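Side-chain contacts in 450aa long hypothetical fmu protein (Pyrococcus horikoshii, PDB 2YXL), which probably methylates RNA at cytosine C5, using a class I S-adenosylmethionine-dependent methyltransferase domain: residues A38-D43 with N229-S234; V198-G203 with E238-V243; S418-G423 with F441-L446. All coordinates share one frame; numbering follows the deposited sequence.

Contact 1 of 3, residues A38-D43 with N229-S234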
ATOM      1  N   ALA A  38     -15.721  -1.413  -7.632  1.00 42.51           N
ATOM      2  CA  ALA A  38     -16.190  -2.297  -8.701  1.00 42.46           C
ATOM      3  C   ALA A  38     -17.129  -3.385  -8.190  1.00 42.42           C
ATOM      4  O   ALA A  38     -18.109  -3.733  -8.855  1.00 42.38           O
ATOM      5  CB  ALA A  38     -15.012  -2.919  -9.433  1.00 42.40           C
ATOM      6  N   PHE A  39     -16.818  -3.914  -7.010  1.00 42.37           N
ATOM      7  CA  PHE A  39     -17.595  -4.992  -6.404  1.00 42.48           C
ATOM      8  C   PHE A  39     -18.985  -4.523  -5.960  1.00 42.54           C
ATOM      9  O   PHE A  39     -19.965  -5.251  -6.120  1.00 42.54           O
ATOM     10  CB  PHE A  39     -16.814  -5.621  -5.242  1.00 42.38           C
ATOM     11  CG  PHE A  39     -15.710  -6.561  -5.680  1.00 42.32           C
ATOM     12  CD1 PHE A  39     -15.149  -6.474  -6.956  1.00 42.58           C
ATOM     13  CD2 PHE A  39     -15.218  -7.522  -4.805  1.00 42.32           C
ATOM     14  CE1 PHE A  39     -14.128  -7.337  -7.353  1.00 42.49           C
ATOM     15  CE2 PHE A  39     -14.198  -8.391  -5.191  1.00 42.22           C
ATOM     16  CZ  PHE A  39     -13.653  -8.298  -6.467  1.00 42.45           C
ATOM     17  N   LYS A  40     -19.060  -3.305  -5.424  1.00 42.67           N
ATOM     18  CA  LYS A  40     -20.331  -2.703  -5.013  1.00 42.83           C
ATOM     19  C   LYS A  40     -21.156  -2.264  -6.219  1.00 42.89           C
ATOM     20  O   LYS A  40     -22.390  -2.270  -6.172  1.00 42.95           O
ATOM     21  CB  LYS A  40     -20.101  -1.509  -4.078  1.00 42.85           C
ATOM     22  CG  LYS A  40     -19.316  -1.829  -2.810  1.00 43.11           C
ATOM     23  CD  LYS A  40     -20.142  -2.597  -1.780  1.00 43.42           C
ATOM     24  CE  LYS A  40     -19.245  -3.388  -0.839  1.00 43.29           C
ATOM     25  NZ  LYS A  40     -18.142  -2.559  -0.278  1.00 43.44           N
ATOM     26  N   LYS A  41     -20.464  -1.879  -7.290  1.00 42.96           N
ATOM     27  CA  LYS A  41     -21.098  -1.474  -8.542  1.00 43.03           C
ATOM     28  C   LYS A  41     -21.798  -2.661  -9.200  1.00 42.99           C
ATOM     29  O   LYS A  41     -22.910  -2.528  -9.714  1.00 43.07           O
ATOM     30  CB  LYS A  41     -20.050  -0.889  -9.493  1.00 43.14           C
ATOM     31  CG  LYS A  41     -20.587   0.058 -10.555  1.00 43.48           C
ATOM     32  CD  LYS A  41     -19.556   0.251 -11.659  1.00 44.54           C
ATOM     33  CE  LYS A  41     -19.864   1.455 -12.543  1.00 44.97           C
ATOM     34  NZ  LYS A  41     -19.316   2.715 -11.970  1.00 45.32           N
ATOM     35  N   HIS A  42     -21.143  -3.820  -9.168  1.00 42.95           N
ATOM     36  CA  HIS A  42     -21.644  -5.026  -9.830  1.00 42.93           C
ATOM     37  C   HIS A  42     -22.353  -6.010  -8.898  1.00 43.02           C
ATOM     38  O   HIS A  42     -22.628  -7.151  -9.282  1.00 42.98           O
ATOM     39  CB  HIS A  42     -20.519  -5.717 -10.602  1.00 42.82           C
ATOM     40  CG  HIS A  42     -20.184  -5.046 -11.895  1.00 42.75           C
ATOM     41  ND1 HIS A  42     -19.107  -4.199 -12.037  1.00 42.65           N
ATOM     42  CD2 HIS A  42     -20.800  -5.080 -13.100  1.00 42.56           C
ATOM     43  CE1 HIS A  42     -19.067  -3.749 -13.278  1.00 42.67           C
ATOM     44  NE2 HIS A  42     -20.082  -4.268 -13.944  1.00 42.59           N
ATOM     45  N   ASP A  43     -22.642  -5.553  -7.679  1.00 43.15           N
ATOM     46  CA  ASP A  43     -23.406  -6.315  -6.684  1.00 43.32           C
ATOM     47  C   ASP A  43     -22.798  -7.678  -6.316  1.00 43.34           C
ATOM     48  O   ASP A  43     -23.438  -8.721  -6.475  1.00 43.38           O
ATOM     49  CB  ASP A  43     -24.875  -6.457  -7.116  1.00 43.34           C
ATOM     50  CG  ASP A  43     -25.682  -5.200  -6.854  1.00 43.59           C
ATOM     51  OD1 ASP A  43     -26.007  -4.489  -7.828  1.00 43.82           O
ATOM     52  OD2 ASP A  43     -25.985  -4.919  -5.672  1.00 43.93           O
ATOM     53  N   ASN A 229     -16.373  -5.146   4.828  1.00 42.96           N
ATOM     54  CA  ASN A 229     -16.945  -3.931   4.260  1.00 42.81           C
ATOM     55  C   ASN A 229     -16.867  -2.759   5.240  1.00 42.58           C
ATOM     56  O   ASN A 229     -17.538  -2.755   6.275  1.00 42.57           O
ATOM     57  CB  ASN A 229     -18.391  -4.185   3.820  1.00 42.88           C
ATOM     58  CG  ASN A 229     -18.922  -3.112   2.879  1.00 43.25           C
ATOM     59  OD1 ASN A 229     -20.065  -3.188   2.426  1.00 43.70           O
ATOM     60  ND2 ASN A 229     -18.099  -2.112   2.580  1.00 43.54           N
ATOM     61  N   PHE A 230     -16.045  -1.770   4.897  1.00 42.35           N
ATOM     62  CA  PHE A 230     -15.808  -0.608   5.756  1.00 42.11           C
ATOM     63  C   PHE A 230     -16.910   0.454   5.696  1.00 42.03           C
ATOM     64  O   PHE A 230     -17.156   1.143   6.689  1.00 42.02           O
ATOM     65  CB  PHE A 230     -14.448   0.028   5.447  1.00 42.02           C
ATOM     66  CG  PHE A 230     -13.275  -0.746   5.989  1.00 41.96           C
ATOM     67  CD1 PHE A 230     -12.510  -1.552   5.150  1.00 41.93           C
ATOM     68  CD2 PHE A 230     -12.932  -0.666   7.337  1.00 41.65           C
ATOM     69  CE1 PHE A 230     -11.418  -2.270   5.647  1.00 41.71           C
ATOM     70  CE2 PHE A 230     -11.846  -1.382   7.843  1.00 41.53           C
ATOM     71  CZ  PHE A 230     -11.089  -2.187   6.996  1.00 41.45           C
ATOM     72  N   ASP A 231     -17.565   0.589   4.542  1.00 41.89           N
ATOM     73  CA  ASP A 231     -18.628   1.593   4.381  1.00 41.86           C
ATOM     74  C   ASP A 231     -20.008   1.135   4.879  1.00 41.78           C
ATOM     75  O   ASP A 231     -21.002   1.847   4.710  1.00 41.76           O
ATOM     76  CB  ASP A 231     -18.695   2.142   2.941  1.00 41.90           C
ATOM     77  CG  ASP A 231     -18.622   1.054   1.881  1.00 42.01           C
ATOM     78  OD1 ASP A 231     -17.569   0.391   1.774  1.00 42.58           O
ATOM     79  OD2 ASP A 231     -19.609   0.881   1.136  1.00 41.92           O
ATOM     80  N   THR A 232     -20.057  -0.047   5.491  1.00 41.65           N
ATOM     81  CA  THR A 232     -21.256  -0.526   6.186  1.00 41.51           C
ATOM     82  C   THR A 232     -20.930  -0.885   7.638  1.00 41.41           C
ATOM     83  O   THR A 232     -21.817  -1.256   8.412  1.00 41.42           O
ATOM     84  CB  THR A 232     -21.901  -1.747   5.485  1.00 41.52           C
ATOM     85  OG1 THR A 232     -20.933  -2.794   5.351  1.00 41.61           O
ATOM     86  CG2 THR A 232     -22.447  -1.372   4.111  1.00 41.44           C
ATOM     87  N   SER A 233     -19.653  -0.769   7.994  1.00 41.26           N
ATOM     88  CA  SER A 233     -19.176  -1.062   9.343  1.00 41.15           C
ATOM     89  C   SER A 233     -19.558   0.034  10.332  1.00 41.08           C
ATOM     90  O   SER A 233     -19.327   1.221  10.078  1.00 41.09           O
ATOM     91  CB  SER A 233     -17.658  -1.249   9.340  1.00 41.14           C
ATOM     92  OG  SER A 233     -17.132  -1.186  10.655  1.00 41.07           O
ATOM     93  N   SER A 234     -20.137  -0.375  11.460  1.00 40.93           N
ATOM     94  CA  SER A 234     -20.497   0.549  12.532  1.00 40.79           C
ATOM     95  C   SER A 234     -19.250   1.145  13.175  1.00 40.71           C
ATOM     96  O   SER A 234     -19.198   2.346  13.444  1.00 40.70           O
ATOM     97  CB  SER A 234     -21.355  -0.152  13.589  1.00 40.77           C
ATOM     98  OG  SER A 234     -22.609  -0.540  13.056  1.00 40.75           O
TER

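Contact 2 of 3, residues V198-G203 with E238-V243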
ATOM      1  N   VAL A 198      -9.873  -1.464  22.849  1.00 45.92           N
ATOM      2  CA  VAL A 198      -9.563  -2.630  22.013  1.00 46.00           C
ATOM      3  C   VAL A 198     -10.565  -3.786  22.133  1.00 46.19           C
ATOM      4  O   VAL A 198     -11.124  -4.232  21.124  1.00 46.14           O
ATOM      5  CB  VAL A 198      -8.118  -3.138  22.258  1.00 45.92           C
ATOM      6  CG1 VAL A 198      -7.785  -4.286  21.317  1.00 45.86           C
ATOM      7  CG2 VAL A 198      -7.118  -2.005  22.071  1.00 45.91           C
ATOM      8  N   GLU A 199     -10.792  -4.262  23.358  1.00 46.38           N
ATOM      9  CA  GLU A 199     -11.666  -5.416  23.595  1.00 46.59           C
ATOM     10  C   GLU A 199     -13.094  -5.184  23.097  1.00 46.60           C
ATOM     11  O   GLU A 199     -13.715  -6.088  22.531  1.00 46.59           O
ATOM     12  CB  GLU A 199     -11.674  -5.809  25.079  1.00 46.73           C
ATOM     13  CG  GLU A 199     -10.413  -6.538  25.560  1.00 47.38           C
ATOM     14  CD  GLU A 199     -10.166  -7.863  24.847  1.00 48.37           C
ATOM     15  OE1 GLU A 199      -8.998  -8.130  24.485  1.00 48.65           O
ATOM     16  OE2 GLU A 199     -11.130  -8.637  24.643  1.00 49.04           O
ATOM     17  N   GLU A 200     -13.597  -3.971  23.312  1.00 46.63           N
ATOM     18  CA  GLU A 200     -14.912  -3.556  22.829  1.00 46.68           C
ATOM     19  C   GLU A 200     -15.001  -3.690  21.306  1.00 46.54           C
ATOM     20  O   GLU A 200     -16.001  -4.184  20.778  1.00 46.55           O
ATOM     21  CB  GLU A 200     -15.190  -2.114  23.271  1.00 46.84           C
ATOM     22  CG  GLU A 200     -16.406  -1.445  22.636  1.00 47.48           C
ATOM     23  CD  GLU A 200     -16.239   0.064  22.495  1.00 48.31           C
ATOM     24  OE1 GLU A 200     -17.266   0.776  22.456  1.00 48.76           O
ATOM     25  OE2 GLU A 200     -15.084   0.541  22.419  1.00 48.24           O
ATOM     26  N   VAL A 201     -13.946  -3.257  20.615  1.00 46.32           N
ATOM     27  CA  VAL A 201     -13.851  -3.375  19.158  1.00 46.09           C
ATOM     28  C   VAL A 201     -13.756  -4.841  18.725  1.00 46.03           C
ATOM     29  O   VAL A 201     -14.479  -5.270  17.823  1.00 46.06           O
ATOM     30  CB  VAL A 201     -12.662  -2.549  18.590  1.00 46.09           C
ATOM     31  CG1 VAL A 201     -12.403  -2.889  17.127  1.00 45.89           C
ATOM     32  CG2 VAL A 201     -12.919  -1.057  18.752  1.00 45.96           C
ATOM     33  N   ILE A 202     -12.873  -5.601  19.376  1.00 45.95           N
ATOM     34  CA  ILE A 202     -12.727  -7.038  19.114  1.00 45.93           C
ATOM     35  C   ILE A 202     -14.073  -7.765  19.223  1.00 46.09           C
ATOM     36  O   ILE A 202     -14.437  -8.542  18.336  1.00 46.20           O
ATOM     37  CB  ILE A 202     -11.670  -7.694  20.050  1.00 45.95           C
ATOM     38  CG1 ILE A 202     -10.262  -7.207  19.687  1.00 45.72           C
ATOM     39  CG2 ILE A 202     -11.748  -9.226  19.988  1.00 45.64           C
ATOM     40  CD1 ILE A 202      -9.165  -7.713  20.610  1.00 45.78           C
ATOM     41  N   GLY A 203     -14.808  -7.493  20.302  1.00 46.12           N
ATOM     42  CA  GLY A 203     -16.137  -8.068  20.516  1.00 46.11           C
ATOM     43  C   GLY A 203     -17.139  -7.733  19.423  1.00 46.16           C
ATOM     44  O   GLY A 203     -17.890  -8.602  18.977  1.00 46.14           O
ATOM     45  N   GLU A 238     -18.234   5.280  12.945  1.00 40.06           N
ATOM     46  CA  GLU A 238     -18.200   5.985  14.223  1.00 39.93           C
ATOM     47  C   GLU A 238     -16.781   6.447  14.553  1.00 39.75           C
ATOM     48  O   GLU A 238     -16.564   7.142  15.545  1.00 39.73           O
ATOM     49  CB  GLU A 238     -18.758   5.102  15.343  1.00 39.92           C
ATOM     50  CG  GLU A 238     -20.272   4.912  15.285  1.00 40.05           C
ATOM     51  CD  GLU A 238     -20.764   3.736  16.117  1.00 40.11           C
ATOM     52  OE1 GLU A 238     -19.948   2.852  16.462  1.00 40.48           O
ATOM     53  OE2 GLU A 238     -21.976   3.692  16.421  1.00 40.32           O
ATOM     54  N   GLY A 239     -15.823   6.059  13.713  1.00 39.57           N
ATOM     55  CA  GLY A 239     -14.433   6.489  13.849  1.00 39.35           C
ATOM     56  C   GLY A 239     -13.661   5.758  14.930  1.00 39.23           C
ATOM     57  O   GLY A 239     -12.755   6.324  15.546  1.00 39.22           O
ATOM     58  N   LYS A 240     -14.019   4.497  15.153  1.00 39.08           N
ATOM     59  CA  LYS A 240     -13.370   3.673  16.168  1.00 38.93           C
ATOM     60  C   LYS A 240     -12.145   2.949  15.614  1.00 38.83           C
ATOM     61  O   LYS A 240     -11.244   2.581  16.374  1.00 38.80           O
ATOM     62  CB  LYS A 240     -14.358   2.661  16.760  1.00 38.90           C
ATOM     63  CG  LYS A 240     -15.526   3.286  17.516  1.00 39.06           C
ATOM     64  CD  LYS A 240     -16.447   2.226  18.104  1.00 38.96           C
ATOM     65  CE  LYS A 240     -17.577   2.864  18.896  1.00 38.93           C
ATOM     66  NZ  LYS A 240     -18.547   1.850  19.391  1.00 39.08           N
ATOM     67  N   ILE A 241     -12.122   2.747  14.295  1.00 38.68           N
ATOM     68  CA  ILE A 241     -11.033   2.026  13.622  1.00 38.56           C
ATOM     69  C   ILE A 241     -10.561   2.702  12.330  1.00 38.64           C
ATOM     70  O   ILE A 241     -11.341   3.362  11.636  1.00 38.61           O
ATOM     71  CB  ILE A 241     -11.407   0.548  13.308  1.00 38.55           C
ATOM     72  CG1 ILE A 241     -12.634   0.469  12.388  1.00 38.40           C
ATOM     73  CG2 ILE A 241     -11.621  -0.248  14.594  1.00 38.32           C
ATOM     74  CD1 ILE A 241     -12.709  -0.800  11.567  1.00 38.39           C
ATOM     75  N   ILE A 242      -9.280   2.517  12.016  1.00 38.66           N
ATOM     76  CA  ILE A 242      -8.673   3.038  10.789  1.00 38.61           C
ATOM     77  C   ILE A 242      -7.686   2.011  10.224  1.00 38.70           C
ATOM     78  O   ILE A 242      -6.995   1.328  10.984  1.00 38.82           O
ATOM     79  CB  ILE A 242      -7.981   4.421  11.029  1.00 38.60           C
ATOM     80  CG1 ILE A 242      -7.459   5.017   9.714  1.00 38.61           C
ATOM     81  CG2 ILE A 242      -6.873   4.320  12.095  1.00 38.37           C
ATOM     82  CD1 ILE A 242      -7.087   6.501   9.789  1.00 38.66           C
ATOM     83  N   VAL A 243      -7.634   1.890   8.899  1.00 38.75           N
ATOM     84  CA  VAL A 243      -6.708   0.961   8.244  1.00 38.85           C
ATOM     85  C   VAL A 243      -5.274   1.472   8.362  1.00 38.82           C
ATOM     86  O   VAL A 243      -4.945   2.539   7.853  1.00 39.09           O
ATOM     87  CB  VAL A 243      -7.063   0.729   6.745  1.00 38.92           C
ATOM     88  CG1 VAL A 243      -6.092  -0.260   6.101  1.00 38.76           C
ATOM     89  CG2 VAL A 243      -8.492   0.227   6.597  1.00 38.92           C
TER

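Contact 3 of 3, residues S418-G423 with F441-L446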
ATOM      1  N   SER A 418      13.375  -1.527  19.798  1.00 36.51           N
ATOM      2  CA  SER A 418      12.032  -2.110  19.767  1.00 36.06           C
ATOM      3  C   SER A 418      11.128  -1.508  18.695  1.00 35.73           C
ATOM      4  O   SER A 418      11.178  -0.306  18.452  1.00 35.80           O
ATOM      5  CB  SER A 418      11.367  -1.999  21.134  1.00 35.92           C
ATOM      6  OG  SER A 418      11.893  -2.975  22.009  1.00 36.17           O
ATOM      7  N   PRO A 419      10.271  -2.342  18.072  1.00 35.37           N
ATOM      8  CA  PRO A 419      10.166  -3.785  18.267  1.00 35.04           C
ATOM      9  C   PRO A 419      10.806  -4.620  17.152  1.00 34.81           C
ATOM     10  O   PRO A 419      10.734  -5.850  17.184  1.00 34.72           O
ATOM     11  CB  PRO A 419       8.651  -3.997  18.272  1.00 35.09           C
ATOM     12  CG  PRO A 419       8.094  -2.854  17.393  1.00 35.06           C
ATOM     13  CD  PRO A 419       9.219  -1.865  17.158  1.00 35.24           C
ATOM     14  N   TYR A 420      11.428  -3.961  16.180  1.00 34.56           N
ATOM     15  CA  TYR A 420      11.936  -4.657  15.001  1.00 34.38           C
ATOM     16  C   TYR A 420      13.453  -4.856  15.021  1.00 34.36           C
ATOM     17  O   TYR A 420      14.050  -5.006  16.086  1.00 34.52           O
ATOM     18  CB  TYR A 420      11.466  -3.963  13.715  1.00 34.02           C
ATOM     19  CG  TYR A 420       9.961  -3.816  13.607  1.00 33.88           C
ATOM     20  CD1 TYR A 420       9.361  -2.556  13.663  1.00 33.85           C
ATOM     21  CD2 TYR A 420       9.134  -4.935  13.458  1.00 33.30           C
ATOM     22  CE1 TYR A 420       7.976  -2.411  13.565  1.00 33.57           C
ATOM     23  CE2 TYR A 420       7.750  -4.801  13.361  1.00 33.09           C
ATOM     24  CZ  TYR A 420       7.178  -3.535  13.413  1.00 33.55           C
ATOM     25  OH  TYR A 420       5.813  -3.389  13.317  1.00 33.33           O
ATOM     26  N   ASP A 421      14.063  -4.862  13.840  1.00 34.46           N
ATOM     27  CA  ASP A 421      15.472  -5.213  13.690  1.00 34.50           C
ATOM     28  C   ASP A 421      16.365  -4.009  13.373  1.00 34.45           C
ATOM     29  O   ASP A 421      15.861  -2.949  13.002  1.00 34.39           O
ATOM     30  CB  ASP A 421      15.616  -6.299  12.617  1.00 34.58           C
ATOM     31  CG  ASP A 421      15.073  -7.644  13.072  1.00 34.76           C
ATOM     32  OD1 ASP A 421      14.603  -7.754  14.229  1.00 34.83           O
ATOM     33  OD2 ASP A 421      15.118  -8.597  12.271  1.00 35.14           O
ATOM     34  N   PRO A 422      17.695  -4.162  13.540  1.00 34.47           N
ATOM     35  CA  PRO A 422      18.606  -3.073  13.191  1.00 34.50           C
ATOM     36  C   PRO A 422      18.646  -2.829  11.688  1.00 34.58           C
ATOM     37  O   PRO A 422      18.573  -3.780  10.905  1.00 34.53           O
ATOM     38  CB  PRO A 422      19.973  -3.586  13.666  1.00 34.47           C
ATOM     39  CG  PRO A 422      19.680  -4.717  14.589  1.00 34.42           C
ATOM     40  CD  PRO A 422      18.425  -5.326  14.075  1.00 34.49           C
ATOM     41  N   GLY A 423      18.750  -1.561  11.300  1.00 34.69           N
ATOM     42  CA  GLY A 423      18.993  -1.190   9.907  1.00 34.80           C
ATOM     43  C   GLY A 423      20.468  -1.328   9.568  1.00 34.85           C
ATOM     44  O   GLY A 423      21.246  -1.872  10.353  1.00 34.89           O
ATOM     45  N   PHE A 441       9.682  -1.481   6.227  1.00 31.90           N
ATOM     46  CA  PHE A 441       9.635  -0.148   6.818  1.00 31.74           C
ATOM     47  C   PHE A 441      11.001   0.283   7.342  1.00 31.76           C
ATOM     48  O   PHE A 441      11.860  -0.556   7.627  1.00 31.91           O
ATOM     49  CB  PHE A 441       8.615  -0.132   7.956  1.00 31.53           C
ATOM     50  CG  PHE A 441       7.812   1.134   8.046  1.00 30.95           C
ATOM     51  CD1 PHE A 441       8.135   2.112   8.980  1.00 30.51           C
ATOM     52  CD2 PHE A 441       6.720   1.339   7.212  1.00 30.71           C
ATOM     53  CE1 PHE A 441       7.386   3.278   9.081  1.00 30.32           C
ATOM     54  CE2 PHE A 441       5.962   2.505   7.301  1.00 30.96           C
ATOM     55  CZ  PHE A 441       6.298   3.479   8.238  1.00 31.02           C
ATOM     56  N   PHE A 442      11.192   1.595   7.463  1.00 31.60           N
ATOM     57  CA  PHE A 442      12.446   2.154   7.952  1.00 31.32           C
ATOM     58  C   PHE A 442      12.186   3.267   8.954  1.00 31.28           C
ATOM     59  O   PHE A 442      11.272   4.069   8.775  1.00 31.04           O
ATOM     60  CB  PHE A 442      13.286   2.671   6.785  1.00 31.46           C
ATOM     61  CG  PHE A 442      14.609   3.258   7.201  1.00 31.61           C
ATOM     62  CD1 PHE A 442      15.670   2.431   7.565  1.00 31.21           C
ATOM     63  CD2 PHE A 442      14.795   4.637   7.220  1.00 31.44           C
ATOM     64  CE1 PHE A 442      16.888   2.965   7.942  1.00 31.38           C
ATOM     65  CE2 PHE A 442      16.014   5.183   7.596  1.00 31.72           C
ATOM     66  CZ  PHE A 442      17.062   4.345   7.961  1.00 31.81           C
ATOM     67  N   TYR A 443      13.003   3.296  10.006  1.00 31.33           N
ATOM     68  CA  TYR A 443      12.881   4.272  11.087  1.00 31.38           C
ATOM     69  C   TYR A 443      14.229   4.931  11.366  1.00 31.38           C
ATOM     70  O   TYR A 443      15.252   4.246  11.486  1.00 31.51           O
ATOM     71  CB  TYR A 443      12.398   3.599  12.381  1.00 31.54           C
ATOM     72  CG  TYR A 443      11.162   2.738  12.249  1.00 31.63           C
ATOM     73  CD1 TYR A 443      11.244   1.447  11.731  1.00 31.61           C
ATOM     74  CD2 TYR A 443       9.917   3.204  12.676  1.00 31.79           C
ATOM     75  CE1 TYR A 443      10.121   0.651  11.615  1.00 32.24           C
ATOM     76  CE2 TYR A 443       8.782   2.411  12.568  1.00 31.79           C
ATOM     77  CZ  TYR A 443       8.895   1.134  12.037  1.00 32.03           C
ATOM     78  OH  TYR A 443       7.788   0.334  11.913  1.00 31.51           O
ATOM     79  N   ALA A 444      14.225   6.258  11.483  1.00 31.14           N
ATOM     80  CA  ALA A 444      15.407   6.999  11.912  1.00 30.83           C
ATOM     81  C   ALA A 444      15.002   8.120  12.853  1.00 30.74           C
ATOM     82  O   ALA A 444      14.359   9.086  12.436  1.00 30.73           O
ATOM     83  CB  ALA A 444      16.155   7.548  10.720  1.00 30.88           C
ATOM     84  N   LEU A 445      15.364   7.976  14.125  1.00 30.56           N
ATOM     85  CA  LEU A 445      15.043   8.978  15.133  1.00 30.47           C
ATOM     86  C   LEU A 445      16.237   9.900  15.368  1.00 30.50           C
ATOM     87  O   LEU A 445      17.362   9.447  15.594  1.00 30.47           O
ATOM     88  CB  LEU A 445      14.572   8.325  16.440  1.00 30.46           C
ATOM     89  CG  LEU A 445      13.943   9.228  17.512  1.00 30.24           C
ATOM     90  CD1 LEU A 445      12.642   9.873  17.029  1.00 29.84           C
ATOM     91  CD2 LEU A 445      13.708   8.455  18.805  1.00 30.41           C
ATOM     92  N   LEU A 446      15.967  11.199  15.311  1.00 30.43           N
ATOM     93  CA  LEU A 446      17.001  12.221  15.339  1.00 30.48           C
ATOM     94  C   LEU A 446      16.631  13.292  16.351  1.00 30.47           C
ATOM     95  O   LEU A 446      15.459  13.632  16.495  1.00 30.47           O
ATOM     96  CB  LEU A 446      17.143  12.850  13.947  1.00 30.38           C
ATOM     97  CG  LEU A 446      17.286  11.879  12.766  1.00 30.36           C
ATOM     98  CD1 LEU A 446      16.599  12.402  11.507  1.00 30.08           C
ATOM     99  CD2 LEU A 446      18.751  11.550  12.507  1.00 30.36           C
TER

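Contact 1 of 3, residues A38-D43 with N229-S234
The amide of Asn229 is the flat group to which the end of Lys40 comes. Both CE and NZ of the lysine stand above one side of the amide plane, with CE 3.4 Å from Asn229 OD1. Lys40 NZ comes nearest to Asn229 ND2, at 2.9 Å, but both nitrogens are donors and make no hydrogen bond with each other. Thr232 OG1 lies on the other side of that plane, 3.1 Å from Asn229 OD1. Close to the plane itself, beyond the nitrogen end, Asp231 OD1 accepts a weak hydrogen bond of 2.7 Å from Asn229 ND2, bent to 126° at the hydrogen. The same carboxylate oxygen forms a long salt bridge of 3.6 Å with Lys40 NZ, so the aspartate faces both the ammonium group and the amide. Lys40 leaves the last turn of helix 32-41, in the helical N-terminal region, whereas Asn229 and Asp231 belong to the segment between strand 221-225 and helix 234-237 of the ferredoxin-like domain; the contact thus joins two parts of the fold across an exposed surface. Ser233 starts that short helix as its N-cap, its OG bonded to Phe236 N. The lysine chain is bent at chi2 (-74°) and again at chi4 (49°), which turns NZ over the amide. With an alanine here in place of Asn229 the amide is gone, and Asp231 OD1 would probably lose its N-H donor and Lys40 CE the flat surface it lies over. The other carboxylate oxygen, Asp231 OD2, stays 4.0 Å from Lys40 NZ.

Contact 2 of 3, residues V198-G203 with E238-V243
Lys240 meets helix 198-207 with both ends of its side chain. Its CB lies 4.5 Å from Val201 CG2, a loose apolar approach at the foot of the chain. From there CG and CD run on without a bend, since every torsion beyond CG is extended, and carry the amine to the two carboxylates. CE comes within 4.1 Å of Glu200 OE1, and NZ ends in a weak, long hydrogen bond of 3.5 Å to the same Glu200 OE1, part of a salt bridge. A second salt bridge, 3.4 Å from Lys240 NZ to Glu238 OE1, completes a network of three charges. The two carboxylate oxygens, Glu200 OE1 and Glu238 OE1, are 6.9 Å apart, nearly the sum of the two bridges, so NZ sits almost on the line between them and probably offsets their mutual repulsion. The glutamate and lysine side chains cross at about a right angle; Glu200 CG is anti to the backbone N (chi1 169°), and its OE2 is held by Asn197 N just before the helix. Deeper in, Val201 CG1 packs on Ile241 CG2 at 3.7 Å, the valine also touching Leu222 and Val191 of the sheet. Gly239, with positive phi, closes helix 234-237 in a Schellman motif and leads the chain into strand 241-243. Helix 198-207 thus lies against a four-stranded antiparallel sheet, one of whose edge strands is 241-243; along the chain the elements follow as strand, helix, strand, strand, helix, strand, the beta-alpha-beta-beta-alpha-beta topology of a ferredoxin-like domain.

Contact 3 of 3, residues S418-G423 with F441-L446
Tyr443 OH, hydrogen-bonded to the backbone oxygen of Ala247, reaches across to the Tyr420 ring, its nearest atom there being CE1 at 3.2 Å. Tyr443 stands on strand 441-447, which runs antiparallel to strand 383-389 in the mixed sheet of the Rossmann-like class I methyltransferase fold; Tyr420 comes from the chain just ahead of the short strand 421-422, which reaches this sheet through strand 429-431. The two rings are turned only 22° from parallel, but they are slid apart, with centroids 6.0 Å from each other, so they barely overlap and do not form a full stack. Tyr443 takes chi1 -51°, setting CG anti to its carbonyl carbon and directing the ring toward Tyr420. Each hydroxyl is satisfied by helix 246-255, Tyr420 OH by Glu246 OE2 and Tyr443 OH by Ala247 O, so the buried pair is tied to that helix as well as to each other. On one face of the Tyr443 ring lies Phe441 CD1, toward the rim; Pro419 CG, following a cis peptide bond, similarly lies over one face of Tyr420, while His436 meets this ring edge to face. The Tyr443 side chain is about 11 Å from bound sinefungin and does not touch it. Alongside the hydroxyl contact, Tyr420 CD1 packs against Tyr443 CE1 at 3.9 Å.

How the contacts relate
Contacts 1 and 2 lie 19 Å apart between centres and interlock along the chain, their segments alternating. They meet through Phe230, whose CZ packs 3.6 Å from Val243 CG2, so the chain that faces the N-terminal helices also covers the ferredoxin-like sheet. Contact 3 comes later in sequence, in the methyltransferase domain, with its centre 27 Å from contact 2 and 36 Å from contact 1, on the opposite side of the chain's centre from the latter. Its nearest atoms stay about 11 Å from contact 2. Together they sample the N-terminal helical region, the ferredoxin-like domain and the methyltransferase sheet, with strand 241-243 leading into helix 246-255, which bonds to both tyrosine hydroxyls of contact 3.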